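Local coordinates for protein aldo-keto reductase family 1 member C1 (Caenorhabditis elegans, PDB 1QWK) that probably reduces aldehydes and ketones with NADPH, in the manner of aldose reductase, at residues A[169-181]-A[191-205]. Numbering follows the deposited sequence.
Sequences TPVHNSQVELHLY and CKKHNISVTSYATLG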
loop_
_atom_site.group_PDB
_atom_site.type_symbol
_atom_site.label_atom_id
_atom_site.label_comp_id
_atom_site.label_asym_id
_atom_site.label_seq_id
_atom_site.Cartn_x
_atom_site.Cartn_y
_atom_site.Cartn_z
ATOM N N THR A 169 -1.809 -1.158 22.035
ATOM C CA THR A 169 -2.210 -0.203 21.010
ATOM C C THR A 169 -2.951 -0.962 19.908
ATOM O O THR A 169 -2.491 -2.005 19.446
ATOM C CB THR A 169 -0.974 0.509 20.407
ATOM O OG1 THR A 169 -0.317 1.263 21.436
ATOM C CG2 THR A 169 -1.388 1.453 19.284
ATOM N N PRO A 170 -4.127 -0.471 19.499
ATOM C CA PRO A 170 -4.883 -1.148 18.442
ATOM C C PRO A 170 -4.161 -1.091 17.098
ATOM O O PRO A 170 -3.304 -0.233 16.879
ATOM C CB PRO A 170 -6.197 -0.369 18.403
ATOM C CG PRO A 170 -6.365 0.065 19.829
ATOM C CD PRO A 170 -4.966 0.525 20.187
ATOM N N VAL A 171 -4.487 -2.024 16.211
ATOM C CA VAL A 171 -3.906 -2.019 14.874
ATOM C C VAL A 171 -4.669 -0.893 14.168
ATOM O O VAL A 171 -5.894 -0.940 14.073
ATOM C CB VAL A 171 -4.155 -3.361 14.157
ATOM C CG1 VAL A 171 -3.711 -3.269 12.704
ATOM C CG2 VAL A 171 -3.396 -4.477 14.873
ATOM N N HIS A 172 -3.957 0.119 13.673
ATOM C CA HIS A 172 -4.613 1.262 13.028
ATOM C C HIS A 172 -4.866 1.087 11.535
ATOM O O HIS A 172 -5.773 1.711 10.980
ATOM C CB HIS A 172 -3.780 2.544 13.212
ATOM C CG HIS A 172 -3.434 2.858 14.638
ATOM N ND1 HIS A 172 -4.387 3.044 15.618
ATOM C CD2 HIS A 172 -2.237 3.046 15.238
ATOM C CE1 HIS A 172 -3.790 3.334 16.759
ATOM N NE2 HIS A 172 -2.484 3.343 16.557
ATOM N N ASN A 173 -4.062 0.250 10.887
ATOM C CA ASN A 173 -4.185 0.048 9.446
ATOM C C ASN A 173 -3.716 -1.335 9.000
ATOM O O ASN A 173 -2.854 -1.947 9.632
ATOM C CB ASN A 173 -3.379 1.146 8.726
ATOM C CG ASN A 173 -3.252 0.920 7.219
ATOM O OD1 ASN A 173 -2.245 0.393 6.732
ATOM N ND2 ASN A 173 -4.269 1.334 6.475
ATOM N N SER A 174 -4.314 -1.827 7.919
ATOM C CA SER A 174 -3.956 -3.108 7.321
ATOM C C SER A 174 -3.792 -2.844 5.829
ATOM O O SER A 174 -4.720 -2.373 5.170
ATOM C CB SER A 174 -5.060 -4.147 7.535
ATOM O OG SER A 174 -4.830 -5.291 6.718
ATOM N N GLN A 175 -2.603 -3.126 5.307
ATOM C CA GLN A 175 -2.322 -2.919 3.895
ATOM C C GLN A 175 -2.240 -4.272 3.214
ATOM O O GLN A 175 -1.391 -5.101 3.553
ATOM C CB GLN A 175 -1.005 -2.160 3.702
ATOM C CG GLN A 175 -0.725 -1.820 2.245
ATOM C CD GLN A 175 0.531 -0.988 2.047
ATOM O OE1 GLN A 175 0.712 0.059 2.683
ATOM N NE2 GLN A 175 1.391 -1.435 1.145
ATOM N N VAL A 176 -3.129 -4.500 2.253
ATOM C CA VAL A 176 -3.160 -5.772 1.543
ATOM C C VAL A 176 -3.445 -5.600 0.057
ATOM O O VAL A 176 -3.829 -4.523 -0.400
ATOM C CB VAL A 176 -4.262 -6.698 2.114
ATOM C CG1 VAL A 176 -3.990 -7.011 3.579
ATOM C CG2 VAL A 176 -5.633 -6.039 1.957
ATOM N N GLU A 177 -3.236 -6.676 -0.693
ATOM C CA GLU A 177 -3.520 -6.680 -2.118
ATOM C C GLU A 177 -5.035 -6.565 -2.222
ATOM O O GLU A 177 -5.758 -7.336 -1.597
ATOM C CB GLU A 177 -3.078 -8.001 -2.753
ATOM C CG GLU A 177 -3.374 -8.075 -4.245
ATOM C CD GLU A 177 -3.113 -9.450 -4.838
ATOM O OE1 GLU A 177 -2.377 -10.243 -4.211
ATOM O OE2 GLU A 177 -3.636 -9.724 -5.945
ATOM N N LEU A 178 -5.518 -5.599 -2.994
ATOM C CA LEU A 178 -6.952 -5.428 -3.153
ATOM C C LEU A 178 -7.256 -4.697 -4.450
ATOM O O LEU A 178 -6.794 -3.582 -4.679
ATOM C CB LEU A 178 -7.546 -4.655 -1.965
ATOM C CG LEU A 178 -9.078 -4.631 -1.839
ATOM C CD1 LEU A 178 -9.463 -4.317 -0.399
ATOM C CD2 LEU A 178 -9.687 -3.612 -2.803
ATOM N N HIS A 179 -8.025 -5.354 -5.307
ATOM C CA HIS A 179 -8.427 -4.786 -6.585
ATOM C C HIS A 179 -9.682 -5.519 -7.033
ATOM O O HIS A 179 -10.098 -6.477 -6.385
ATOM C CB HIS A 179 -7.305 -4.893 -7.634
ATOM C CG HIS A 179 -6.679 -6.251 -7.738
ATOM N ND1 HIS A 179 -5.776 -6.726 -6.812
ATOM C CD2 HIS A 179 -6.798 -7.219 -8.678
ATOM C CE1 HIS A 179 -5.361 -7.926 -7.180
ATOM N NE2 HIS A 179 -5.965 -8.248 -8.309
ATOM N N LEU A 180 -10.299 -5.067 -8.119
ATOM C CA LEU A 180 -11.537 -5.687 -8.584
ATOM C C LEU A 180 -11.487 -7.203 -8.693
ATOM O O LEU A 180 -12.425 -7.888 -8.274
ATOM C CB LEU A 180 -11.956 -5.103 -9.933
ATOM C CG LEU A 180 -13.304 -5.619 -10.461
ATOM C CD1 LEU A 180 -14.409 -5.326 -9.450
ATOM C CD2 LEU A 180 -13.603 -4.950 -11.793
ATOM N N TYR A 181 -10.398 -7.726 -9.246
ATOM C CA TYR A 181 -10.255 -9.167 -9.408
ATOM C C TYR A 181 -9.656 -9.897 -8.196
ATOM O O TYR A 181 -9.088 -10.977 -8.325
ATOM C CB TYR A 181 -9.473 -9.465 -10.695
ATOM C CG TYR A 181 -10.319 -9.357 -11.958
ATOM C CD1 TYR A 181 -11.615 -8.827 -11.917
ATOM C CD2 TYR A 181 -9.833 -9.805 -13.188
ATOM C CE1 TYR A 181 -12.402 -8.749 -13.069
ATOM C CE2 TYR A 181 -10.613 -9.731 -14.346
ATOM C CZ TYR A 181 -11.896 -9.205 -14.278
ATOM O OH TYR A 181 -12.676 -9.146 -15.409
ATOM N N CYS A 191 -11.990 -5.813 9.046
ATOM C CA CYS A 191 -11.341 -4.572 9.463
ATOM C C CYS A 191 -12.347 -3.500 9.869
ATOM O O CYS A 191 -12.129 -2.777 10.841
ATOM C CB CYS A 191 -10.435 -4.047 8.344
ATOM S SG CYS A 191 -8.929 -5.032 8.085
ATOM N N LYS A 192 -13.444 -3.396 9.126
ATOM C CA LYS A 192 -14.469 -2.411 9.446
ATOM C C LYS A 192 -15.024 -2.682 10.840
ATOM O O LYS A 192 -15.244 -1.756 11.623
ATOM C CB LYS A 192 -15.599 -2.458 8.414
ATOM C CG LYS A 192 -15.230 -1.882 7.057
ATOM C CD LYS A 192 -16.353 -2.087 6.047
ATOM C CE LYS A 192 -16.059 -1.394 4.720
ATOM N NZ LYS A 192 -16.074 0.091 4.830
ATOM N N LYS A 193 -15.235 -3.956 11.154
ATOM C CA LYS A 193 -15.766 -4.343 12.453
ATOM C C LYS A 193 -14.870 -3.931 13.610
ATOM O O LYS A 193 -15.360 -3.608 14.693
ATOM C CB LYS A 193 -15.990 -5.856 12.514
ATOM C CG LYS A 193 -17.182 -6.351 11.714
ATOM C CD LYS A 193 -17.465 -7.811 12.032
ATOM C CE LYS A 193 -18.721 -8.316 11.340
ATOM N NZ LYS A 193 -18.599 -8.300 9.855
ATOM N N HIS A 194 -13.558 -3.941 13.382
ATOM C CA HIS A 194 -12.593 -3.584 14.423
ATOM C C HIS A 194 -11.990 -2.196 14.234
ATOM O O HIS A 194 -10.937 -1.892 14.794
ATOM C CB HIS A 194 -11.477 -4.630 14.471
ATOM C CG HIS A 194 -11.964 -6.009 14.790
ATOM N ND1 HIS A 194 -12.342 -6.389 16.060
ATOM C CD2 HIS A 194 -12.180 -7.083 13.995
ATOM C CE1 HIS A 194 -12.772 -7.639 16.032
ATOM N NE2 HIS A 194 -12.685 -8.083 14.792
ATOM N N ASN A 195 -12.660 -1.357 13.450
ATOM C CA ASN A 195 -12.199 0.006 13.196
ATOM C C ASN A 195 -10.754 0.070 12.713
ATOM O O ASN A 195 -9.960 0.899 13.171
ATOM C CB ASN A 195 -12.354 0.872 14.453
ATOM C CG ASN A 195 -13.802 1.048 14.867
ATOM O OD1 ASN A 195 -14.624 1.543 14.097
ATOM N ND2 ASN A 195 -14.120 0.649 16.093
ATOM N N ILE A 196 -10.414 -0.817 11.787
ATOM C CA ILE A 196 -9.069 -0.854 11.223
ATOM C C ILE A 196 -9.169 -0.318 9.795
ATOM O O ILE A 196 -9.963 -0.820 9.001
ATOM C CB ILE A 196 -8.521 -2.300 11.172
ATOM C CG1 ILE A 196 -8.470 -2.892 12.588
ATOM C CG2 ILE A 196 -7.126 -2.305 10.543
ATOM C CD1 ILE A 196 -8.040 -4.351 12.624
ATOM N N SER A 197 -8.381 0.702 9.467
ATOM C CA SER A 197 -8.423 1.243 8.119
ATOM C C SER A 197 -7.759 0.235 7.185
ATOM O O SER A 197 -6.897 -0.541 7.608
ATOM C CB SER A 197 -7.705 2.603 8.045
ATOM O OG SER A 197 -6.311 2.476 8.263
ATOM N N VAL A 198 -8.190 0.221 5.928
ATOM C CA VAL A 198 -7.636 -0.696 4.944
ATOM C C VAL A 198 -7.001 0.067 3.789
ATOM O O VAL A 198 -7.597 1.001 3.249
ATOM C CB VAL A 198 -8.733 -1.630 4.351
ATOM C CG1 VAL A 198 -8.113 -2.577 3.313
ATOM C CG2 VAL A 198 -9.402 -2.419 5.463
ATOM N N THR A 199 -5.783 -0.325 3.434
ATOM C CA THR A 199 -5.074 0.283 2.320
ATOM C C THR A 199 -4.858 -0.802 1.284
ATOM O O THR A 199 -4.364 -1.893 1.589
ATOM C CB THR A 199 -3.696 0.848 2.723
ATOM O OG1 THR A 199 -3.873 1.983 3.578
ATOM C CG2 THR A 199 -2.918 1.271 1.481
ATOM N N SER A 200 -5.248 -0.501 0.057
ATOM C CA SER A 200 -5.107 -1.426 -1.054
ATOM C C SER A 200 -3.840 -1.178 -1.847
ATOM O O SER A 200 -3.545 -0.033 -2.194
ATOM C CB SER A 200 -6.295 -1.258 -2.008
ATOM O OG SER A 200 -5.913 -1.521 -3.356
ATOM N N TYR A 201 -3.079 -2.233 -2.118
ATOM C CA TYR A 201 -1.921 -2.075 -2.993
ATOM C C TYR A 201 -2.274 -2.902 -4.225
ATOM O O TYR A 201 -3.197 -3.721 -4.166
ATOM C CB TYR A 201 -0.592 -2.505 -2.340
ATOM C CG TYR A 201 -0.360 -3.964 -2.008
ATOM C CD1 TYR A 201 -0.147 -4.919 -3.009
ATOM C CD2 TYR A 201 -0.229 -4.367 -0.681
ATOM C CE1 TYR A 201 0.203 -6.239 -2.688
ATOM C CE2 TYR A 201 0.119 -5.675 -0.353
ATOM C CZ TYR A 201 0.334 -6.603 -1.352
ATOM O OH TYR A 201 0.692 -7.891 -1.011
ATOM N N ALA A 202 -1.578 -2.667 -5.336
ATOM C CA ALA A 202 -1.858 -3.355 -6.599
ATOM C C ALA A 202 -3.305 -3.067 -7.000
ATOM O O ALA A 202 -4.001 -3.920 -7.554
ATOM C CB ALA A 202 -1.637 -4.861 -6.454
ATOM N N THR A 203 -3.745 -1.845 -6.722
ATOM C CA THR A 203 -5.112 -1.421 -7.001
ATOM C C THR A 203 -5.506 -1.515 -8.471
ATOM O O THR A 203 -6.677 -1.730 -8.790
ATOM C CB THR A 203 -5.319 0.024 -6.514
ATOM O OG1 THR A 203 -4.632 0.209 -5.263
ATOM C CG2 THR A 203 -6.798 0.313 -6.309
ATOM N N LEU A 204 -4.532 -1.357 -9.365
ATOM C CA LEU A 204 -4.806 -1.417 -10.803
ATOM C C LEU A 204 -4.776 -2.822 -11.383
ATOM O O LEU A 204 -4.905 -2.997 -12.596
ATOM C CB LEU A 204 -3.829 -0.520 -11.560
ATOM C CG LEU A 204 -3.946 0.968 -11.209
ATOM C CD1 LEU A 204 -2.908 1.749 -11.991
ATOM C CD2 LEU A 204 -5.356 1.473 -11.524
ATOM N N GLY A 205 -4.594 -3.816 -10.518
ATOM C CA GLY A 205 -4.581 -5.202 -10.960
ATOM C C GLY A 205 -3.403 -5.659 -11.804
ATOM O O GLY A 205 -2.308 -5.104 -11.729
HETATM O O HOH W 1 -8.120 0.444 15.204
HETATM O O HOH W 2 -7.908 2.820 12.392
HETATM O O HOH W 3 -1.005 1.465 4.408
HETATM O O HOH W 4 -9.460 -2.122 -8.241
#
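Strands 173-177 and 197-201 run side by side in the same direction, their axes 23° apart, and exchange backbone hydrogen bonds that run on into the flanking residues, from Ser197 N to His172 O through to Leu178 N to Tyr201 O. Side chains then alternate between two faces. Asn173, Gln175, Ser197, Thr199 and Tyr201 share the inner one, where the Asn173 amide spans two hydroxyls: ND2 gives one hydrogen to Ser197 OG at 2.9 Å, exactly in the amide plane, and the other to Thr199 OG1 at 3.0 Å, tilted somewhat from it. A water joins OD1 of the same amide to Thr199 OG1, so both ends of the group are held and its rotation is fixed. Ser197 OG, placed between its own N and carbonyl carbon (chi1 67°), donates a hydrogen bond to His172 O, 2.9 Å away, which therefore accepts from both the backbone N and the hydroxyl of one serine. Further along, the Tyr201 ring folds back across the neighbouring strand, chi1 67° laying one face over the Val176-Glu177 peptide, with CE2 3.5 Å from Glu177 N; its OH is tied to Asn154. On the opposite face, which carries Val198, its CG1 meets CD1 of Leu178 at 4.3 Å; ahead of the strands, Ile196 CG2 packs against Val171 CG1, both residues touching helix 157-164. At the C-terminal end of the pair, Ser200 OG donates to Leu178 O at 2.6 Å and accepts from Thr203 OG1, and beyond the strands Gly205 CA lies over a face of the His179 ring. Joined through helix 185-193, which closes with a Schellman motif at Asn195, the two strands form a beta-alpha-beta unit of the (beta/alpha)8 barrel; Gln175 lies beside Lys81 and near Tyr52, the latter predicted to be the proton donor and the former to lower its pKa.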